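Local coordinates for protein aldehyde dehydrogenase (Staphylococcus aureus, PDB 6K10) that oxidises 4,4'-diaponeurosporenal to 4,4'-diaponeurosporenoate with NAD+, a step in the biosynthesis of the carotenoid staphyloxanthin, at residues I364-E378 / E389-H403. The protein carries 1 engineered substitution. Numbering follows the deposited sequence.
Sequences IHQRPKPLSLYLFSE and ELSFGGGAINDTLMH. With EDO (1,2-ethanediol), chain B.
Backbone hydrogen bonds join the two segments, from G393 N to P370 O (2.9 Å) at one end to N398 N on L375 O (2.8 Å) at the other. Between these ends, A396 N donates to L373 O and L375 N to A396 O. Past the strand end, the amide of N398 takes over: OD1 accepts from S377 N (3.0 Å), which lies tilted 21° from the side-chain carbonyl plane, while ND2 donates to S377 O; the two bonds to one residue help fix the amide's rotation. A water bonded to N398 OD1 also donates to E378 OE2, which has a further partner in T442 of the second subunit. Strands 372-376 and 394-397 run parallel, 11° apart, and with helix 380-389 between them form a beta-alpha-beta crossover in the aldehyde dehydrogenase fold. Strand 223-226 flanks 372-376, and a strand of the second subunit pairs with 394-397, carrying the sheet across the dimer interface. Apolar contacts cover the face carrying L373. L373 CB sits over the centre of the F392 ring, 3.6 Å from the centroid, in a CH-pi contact; K435 of the second subunit makes a cation-pi contact with that ring. With CG anti to the backbone N (chi1 180°), L373 brings CD1 to within 3.8 Å of L390 CD1, the two side chains crossing at about a right angle. On the other face T400 CB stands over the Y374 ring, 3.8 Å from its centroid, and A396 CB meets the ring edge. T400 CG2 also touches the edge of F376 through CE1. Near the predicted active-site residues E217 and S251, the latter an engineered substitution, L371 packs on S251, and a water links L371 O to H403 NE2 (2.7 Å from the water).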
loop_
_atom_site.group_PDB
_atom_site.type_symbol
_atom_site.label_atom_id
_atom_site.label_comp_id
_atom_site.label_asym_id
_atom_site.label_seq_id
_atom_site.Cartn_x
_atom_site.Cartn_y
_atom_site.Cartn_z
ATOM N N ILE A 364 -0.596 -11.621 -24.395
ATOM C CA ILE A 364 -0.221 -11.371 -23.004
ATOM C C ILE A 364 -1.350 -10.666 -22.258
ATOM O O ILE A 364 -1.618 -10.963 -21.086
ATOM C CB ILE A 364 1.098 -10.572 -22.947
ATOM C CG1 ILE A 364 2.234 -11.383 -23.569
ATOM C CG2 ILE A 364 1.437 -10.156 -21.515
ATOM C CD1 ILE A 364 3.462 -10.559 -23.925
ATOM N N HIS A 365 -2.040 -9.735 -22.922
ATOM C CA HIS A 365 -3.105 -8.991 -22.263
ATOM C C HIS A 365 -4.332 -9.853 -21.977
ATOM O O HIS A 365 -5.148 -9.480 -21.126
ATOM C CB HIS A 365 -3.497 -7.779 -23.113
ATOM C CG HIS A 365 -4.184 -6.696 -22.339
ATOM N ND1 HIS A 365 -5.508 -6.771 -21.966
ATOM C CD2 HIS A 365 -3.724 -5.516 -21.857
ATOM C CE1 HIS A 365 -5.836 -5.681 -21.293
ATOM N NE2 HIS A 365 -4.771 -4.905 -21.213
ATOM N N GLN A 366 -4.483 -10.992 -22.658
ATOM C CA GLN A 366 -5.596 -11.896 -22.380
ATOM C C GLN A 366 -5.411 -12.685 -21.091
ATOM O O GLN A 366 -6.374 -13.299 -20.620
ATOM C CB GLN A 366 -5.791 -12.877 -23.536
ATOM C CG GLN A 366 -6.334 -12.258 -24.807
ATOM C CD GLN A 366 -6.884 -13.295 -25.764
ATOM O OE1 GLN A 366 -6.321 -14.380 -25.914
ATOM N NE2 GLN A 366 -7.989 -12.964 -26.422
ATOM N N ARG A 367 -4.216 -12.692 -20.526
ATOM C CA ARG A 367 -3.864 -13.474 -19.355
ATOM C C ARG A 367 -3.615 -12.563 -18.159
ATOM O O ARG A 367 -3.485 -11.342 -18.309
ATOM C CB ARG A 367 -2.627 -14.327 -19.665
ATOM C CG ARG A 367 -2.879 -15.351 -20.764
ATOM C CD ARG A 367 -1.594 -15.924 -21.330
ATOM N NE ARG A 367 -1.857 -17.084 -22.177
ATOM C CZ ARG A 367 -1.793 -18.346 -21.763
ATOM N NH1 ARG A 367 -2.054 -19.334 -22.609
ATOM N NH2 ARG A 367 -1.466 -18.623 -20.508
ATOM N N PRO A 368 -3.575 -13.116 -16.941
ATOM C CA PRO A 368 -3.353 -12.268 -15.762
ATOM C C PRO A 368 -2.040 -11.508 -15.853
ATOM O O PRO A 368 -1.062 -11.978 -16.437
ATOM C CB PRO A 368 -3.338 -13.269 -14.600
ATOM C CG PRO A 368 -4.105 -14.435 -15.094
ATOM C CD PRO A 368 -3.833 -14.519 -16.563
ATOM N N LYS A 369 -2.035 -10.314 -15.270
ATOM C CA LYS A 369 -0.845 -9.476 -15.257
ATOM C C LYS A 369 0.302 -10.209 -14.570
ATOM O O LYS A 369 0.183 -10.559 -13.386
ATOM C CB LYS A 369 -1.132 -8.155 -14.550
ATOM C CG LYS A 369 -2.255 -7.352 -15.188
ATOM C CD LYS A 369 -2.558 -6.091 -14.400
ATOM C CE LYS A 369 -3.583 -5.225 -15.117
ATOM N NZ LYS A 369 -3.990 -4.059 -14.288
ATOM N N PRO A 370 1.407 -10.468 -15.260
ATOM C CA PRO A 370 2.470 -11.288 -14.679
ATOM C C PRO A 370 3.396 -10.476 -13.784
ATOM O O PRO A 370 3.475 -9.249 -13.866
ATOM C CB PRO A 370 3.213 -11.813 -15.911
ATOM C CG PRO A 370 3.043 -10.722 -16.918
ATOM C CD PRO A 370 1.705 -10.073 -16.649
ATOM N N LEU A 371 4.104 -11.203 -12.914
ATOM C CA LEU A 371 5.049 -10.560 -12.007
ATOM C C LEU A 371 6.176 -9.888 -12.773
ATOM O O LEU A 371 6.657 -8.821 -12.376
ATOM C CB LEU A 371 5.610 -11.581 -11.019
ATOM C CG LEU A 371 6.598 -11.062 -9.970
ATOM C CD1 LEU A 371 6.127 -9.760 -9.356
ATOM C CD2 LEU A 371 6.794 -12.104 -8.892
ATOM N N SER A 372 6.616 -10.494 -13.871
ATOM C CA SER A 372 7.660 -9.889 -14.676
ATOM C C SER A 372 7.338 -10.051 -16.153
ATOM O O SER A 372 6.549 -10.909 -16.553
ATOM C CB SER A 372 9.042 -10.474 -14.352
ATOM O OG SER A 372 9.151 -11.812 -14.784
ATOM N N LEU A 373 7.947 -9.184 -16.958
ATOM C CA LEU A 373 7.884 -9.273 -18.409
ATOM C C LEU A 373 9.233 -8.854 -18.969
ATOM O O LEU A 373 9.863 -7.929 -18.454
ATOM C CB LEU A 373 6.773 -8.395 -18.996
ATOM C CG LEU A 373 6.610 -8.399 -20.525
ATOM C CD1 LEU A 373 5.145 -8.303 -20.920
ATOM C CD2 LEU A 373 7.405 -7.266 -21.169
ATOM N N TYR A 374 9.662 -9.531 -20.030
ATOM C CA TYR A 374 10.927 -9.228 -20.678
ATOM C C TYR A 374 10.708 -9.046 -22.170
ATOM O O TYR A 374 9.911 -9.758 -22.785
ATOM C CB TYR A 374 11.958 -10.326 -20.412
ATOM C CG TYR A 374 12.077 -10.670 -18.944
ATOM C CD1 TYR A 374 12.726 -9.816 -18.065
ATOM C CD2 TYR A 374 11.522 -11.841 -18.435
ATOM C CE1 TYR A 374 12.828 -10.116 -16.716
ATOM C CE2 TYR A 374 11.624 -12.150 -17.090
ATOM C CZ TYR A 374 12.277 -11.289 -16.237
ATOM O OH TYR A 374 12.376 -11.601 -14.900
ATOM N N LEU A 375 11.413 -8.075 -22.743
ATOM C CA LEU A 375 11.388 -7.822 -24.175
ATOM C C LEU A 375 12.814 -7.743 -24.685
ATOM O O LEU A 375 13.626 -6.989 -24.141
ATOM C CB LEU A 375 10.643 -6.526 -24.508
ATOM C CG LEU A 375 10.832 -6.046 -25.949
ATOM C CD1 LEU A 375 10.182 -7.008 -26.934
ATOM C CD2 LEU A 375 10.289 -4.642 -26.129
ATOM N N PHE A 376 13.116 -8.522 -25.717
ATOM C CA PHE A 376 14.396 -8.453 -26.405
ATOM C C PHE A 376 14.161 -7.833 -27.771
ATOM O O PHE A 376 13.441 -8.401 -28.603
ATOM C CB PHE A 376 15.052 -9.832 -26.513
ATOM C CG PHE A 376 15.642 -10.305 -25.217
ATOM C CD1 PHE A 376 14.866 -10.989 -24.301
ATOM C CD2 PHE A 376 16.958 -10.020 -24.894
ATOM C CE1 PHE A 376 15.398 -11.408 -23.093
ATOM C CE2 PHE A 376 17.496 -10.438 -23.690
ATOM C CZ PHE A 376 16.715 -11.132 -22.788
ATOM N N SER A 377 14.748 -6.658 -27.979
ATOM C CA SER A 377 14.508 -5.854 -29.165
ATOM C C SER A 377 15.580 -4.787 -29.251
ATOM O O SER A 377 16.080 -4.314 -28.229
ATOM C CB SER A 377 13.116 -5.206 -29.124
ATOM O OG SER A 377 12.890 -4.379 -30.256
ATOM N N GLU A 378 15.933 -4.427 -30.482
ATOM C CA GLU A 378 16.753 -3.259 -30.750
ATOM C C GLU A 378 15.918 -2.096 -31.263
ATOM O O GLU A 378 16.468 -1.057 -31.646
ATOM C CB GLU A 378 17.858 -3.617 -31.745
ATOM C CG GLU A 378 18.763 -4.748 -31.269
ATOM C CD GLU A 378 19.481 -4.408 -29.983
ATOM O OE1 GLU A 378 19.831 -3.224 -29.809
ATOM O OE2 GLU A 378 19.694 -5.316 -29.152
ATOM N N GLU A 389 1.916 -0.262 -23.006
ATOM C CA GLU A 389 0.640 -0.918 -23.263
ATOM C C GLU A 389 0.388 -2.153 -22.409
ATOM O O GLU A 389 -0.774 -2.543 -22.251
ATOM C CB GLU A 389 0.530 -1.302 -24.742
ATOM C CG GLU A 389 0.510 -0.106 -25.679
ATOM C CD GLU A 389 0.478 -0.508 -27.138
ATOM O OE1 GLU A 389 -0.168 -1.527 -27.463
ATOM O OE2 GLU A 389 1.105 0.192 -27.959
ATOM N N LEU A 390 1.426 -2.776 -21.861
ATOM C CA LEU A 390 1.277 -3.973 -21.042
ATOM C C LEU A 390 1.656 -3.662 -19.603
ATOM O O LEU A 390 2.734 -3.119 -19.344
ATOM C CB LEU A 390 2.143 -5.116 -21.574
ATOM C CG LEU A 390 1.727 -5.685 -22.930
ATOM C CD1 LEU A 390 2.766 -6.675 -23.429
ATOM C CD2 LEU A 390 0.356 -6.338 -22.832
ATOM N N SER A 391 0.771 -4.013 -18.674
ATOM C CA SER A 391 1.024 -3.845 -17.251
ATOM C C SER A 391 1.539 -5.147 -16.657
ATOM O O SER A 391 1.018 -6.229 -16.944
ATOM C CB SER A 391 -0.235 -3.400 -16.506
ATOM O OG SER A 391 0.023 -3.303 -15.114
ATOM N N PHE A 392 2.566 -5.029 -15.826
ATOM C CA PHE A 392 3.186 -6.169 -15.170
ATOM C C PHE A 392 3.936 -5.634 -13.962
ATOM O O PHE A 392 4.113 -4.424 -13.809
ATOM C CB PHE A 392 4.111 -6.931 -16.126
ATOM C CG PHE A 392 5.061 -6.048 -16.888
ATOM C CD1 PHE A 392 4.684 -5.475 -18.091
ATOM C CD2 PHE A 392 6.332 -5.794 -16.400
ATOM C CE1 PHE A 392 5.554 -4.663 -18.793
ATOM C CE2 PHE A 392 7.208 -4.982 -17.099
ATOM C CZ PHE A 392 6.817 -4.417 -18.297
ATOM N N GLY A 393 4.369 -6.547 -13.099
ATOM C CA GLY A 393 5.035 -6.140 -11.877
ATOM C C GLY A 393 6.276 -5.305 -12.124
ATOM O O GLY A 393 6.360 -4.150 -11.695
ATOM N N GLY A 394 7.240 -5.890 -12.823
ATOM C CA GLY A 394 8.457 -5.207 -13.227
ATOM C C GLY A 394 9.139 -6.059 -14.271
ATOM O O GLY A 394 8.751 -7.202 -14.504
ATOM N N GLY A 395 10.157 -5.506 -14.912
ATOM C CA GLY A 395 10.768 -6.264 -15.980
ATOM C C GLY A 395 12.079 -5.708 -16.475
ATOM O O GLY A 395 12.781 -4.985 -15.767
ATOM N N ALA A 396 12.408 -6.076 -17.710
ATOM C CA ALA A 396 13.706 -5.753 -18.277
ATOM C C ALA A 396 13.611 -5.695 -19.793
ATOM O O ALA A 396 12.889 -6.483 -20.410
ATOM C CB ALA A 396 14.763 -6.781 -17.860
ATOM N N ILE A 397 14.342 -4.753 -20.377
ATOM C CA ILE A 397 14.557 -4.691 -21.815
ATOM C C ILE A 397 15.952 -5.237 -22.084
ATOM O O ILE A 397 16.941 -4.718 -21.549
ATOM C CB ILE A 397 14.408 -3.258 -22.350
ATOM C CG1 ILE A 397 13.090 -2.632 -21.885
ATOM C CG2 ILE A 397 14.492 -3.245 -23.871
ATOM C CD1 ILE A 397 11.874 -3.516 -22.083
ATOM N N ASN A 398 16.026 -6.296 -22.892
ATOM C CA ASN A 398 17.289 -6.937 -23.266
ATOM C C ASN A 398 18.016 -7.524 -22.055
ATOM O O ASN A 398 19.247 -7.528 -21.989
ATOM C CB ASN A 398 18.193 -5.972 -24.039
ATOM C CG ASN A 398 17.693 -5.712 -25.449
ATOM O OD1 ASN A 398 16.995 -6.542 -26.031
ATOM N ND2 ASN A 398 18.056 -4.561 -26.010
ATOM N N ASP A 399 17.248 -8.044 -21.099
ATOM C CA ASP A 399 17.795 -8.788 -19.970
ATOM C C ASP A 399 16.653 -9.557 -19.323
ATOM O O ASP A 399 15.485 -9.377 -19.674
ATOM C CB ASP A 399 18.476 -7.864 -18.952
ATOM C CG ASP A 399 19.592 -8.555 -18.186
ATOM O OD1 ASP A 399 19.828 -9.759 -18.422
ATOM O OD2 ASP A 399 20.225 -7.893 -17.334
ATOM N N THR A 400 17.002 -10.433 -18.382
ATOM C CA THR A 400 16.007 -11.071 -17.529
ATOM C C THR A 400 16.524 -11.111 -16.098
ATOM O O THR A 400 17.735 -11.115 -15.860
ATOM C CB THR A 400 15.638 -12.505 -17.978
ATOM O OG1 THR A 400 16.714 -13.406 -17.689
ATOM C CG2 THR A 400 15.303 -12.565 -19.470
ATOM N N LEU A 401 15.580 -11.098 -15.152
ATOM C CA LEU A 401 15.817 -11.343 -13.729
ATOM C C LEU A 401 16.525 -10.201 -13.002
ATOM O O LEU A 401 16.195 -9.912 -11.848
ATOM C CB LEU A 401 16.597 -12.652 -13.544
ATOM C CG LEU A 401 17.065 -13.035 -12.136
ATOM C CD1 LEU A 401 15.892 -13.448 -11.263
ATOM C CD2 LEU A 401 18.086 -14.156 -12.209
ATOM N N MET A 402 17.477 -9.529 -13.658
ATOM C CA MET A 402 18.376 -8.616 -12.954
ATOM C C MET A 402 17.705 -7.342 -12.445
ATOM O O MET A 402 18.345 -6.597 -11.693
ATOM C CB MET A 402 19.560 -8.240 -13.847
ATOM C CG MET A 402 20.513 -9.392 -14.135
ATOM S SD MET A 402 20.990 -10.299 -12.647
ATOM C CE MET A 402 22.121 -9.146 -11.872
ATOM N N HIS A 403 16.453 -7.061 -12.815
ATOM C CA HIS A 403 15.802 -5.882 -12.250
ATOM C C HIS A 403 15.535 -6.038 -10.757
ATOM O O HIS A 403 15.273 -5.041 -10.077
ATOM C CB HIS A 403 14.503 -5.561 -12.999
ATOM C CG HIS A 403 13.456 -6.629 -12.907
ATOM N ND1 HIS A 403 13.644 -7.904 -13.396
ATOM C CD2 HIS A 403 12.200 -6.602 -12.400
ATOM C CE1 HIS A 403 12.553 -8.619 -13.186
ATOM N NE2 HIS A 403 11.662 -7.853 -12.583
HETATM C C1 EDO B . 21.335 -2.596 -27.275
HETATM O O1 EDO B . 20.159 -3.154 -26.679
HETATM C C2 EDO B . 21.083 -1.149 -27.672
HETATM O O2 EDO B . 22.199 -0.359 -27.254
HETATM O O HOH W 1 9.310 -8.021 -11.197
HETATM O O HOH W 2 18.097 -7.248 -28.560
#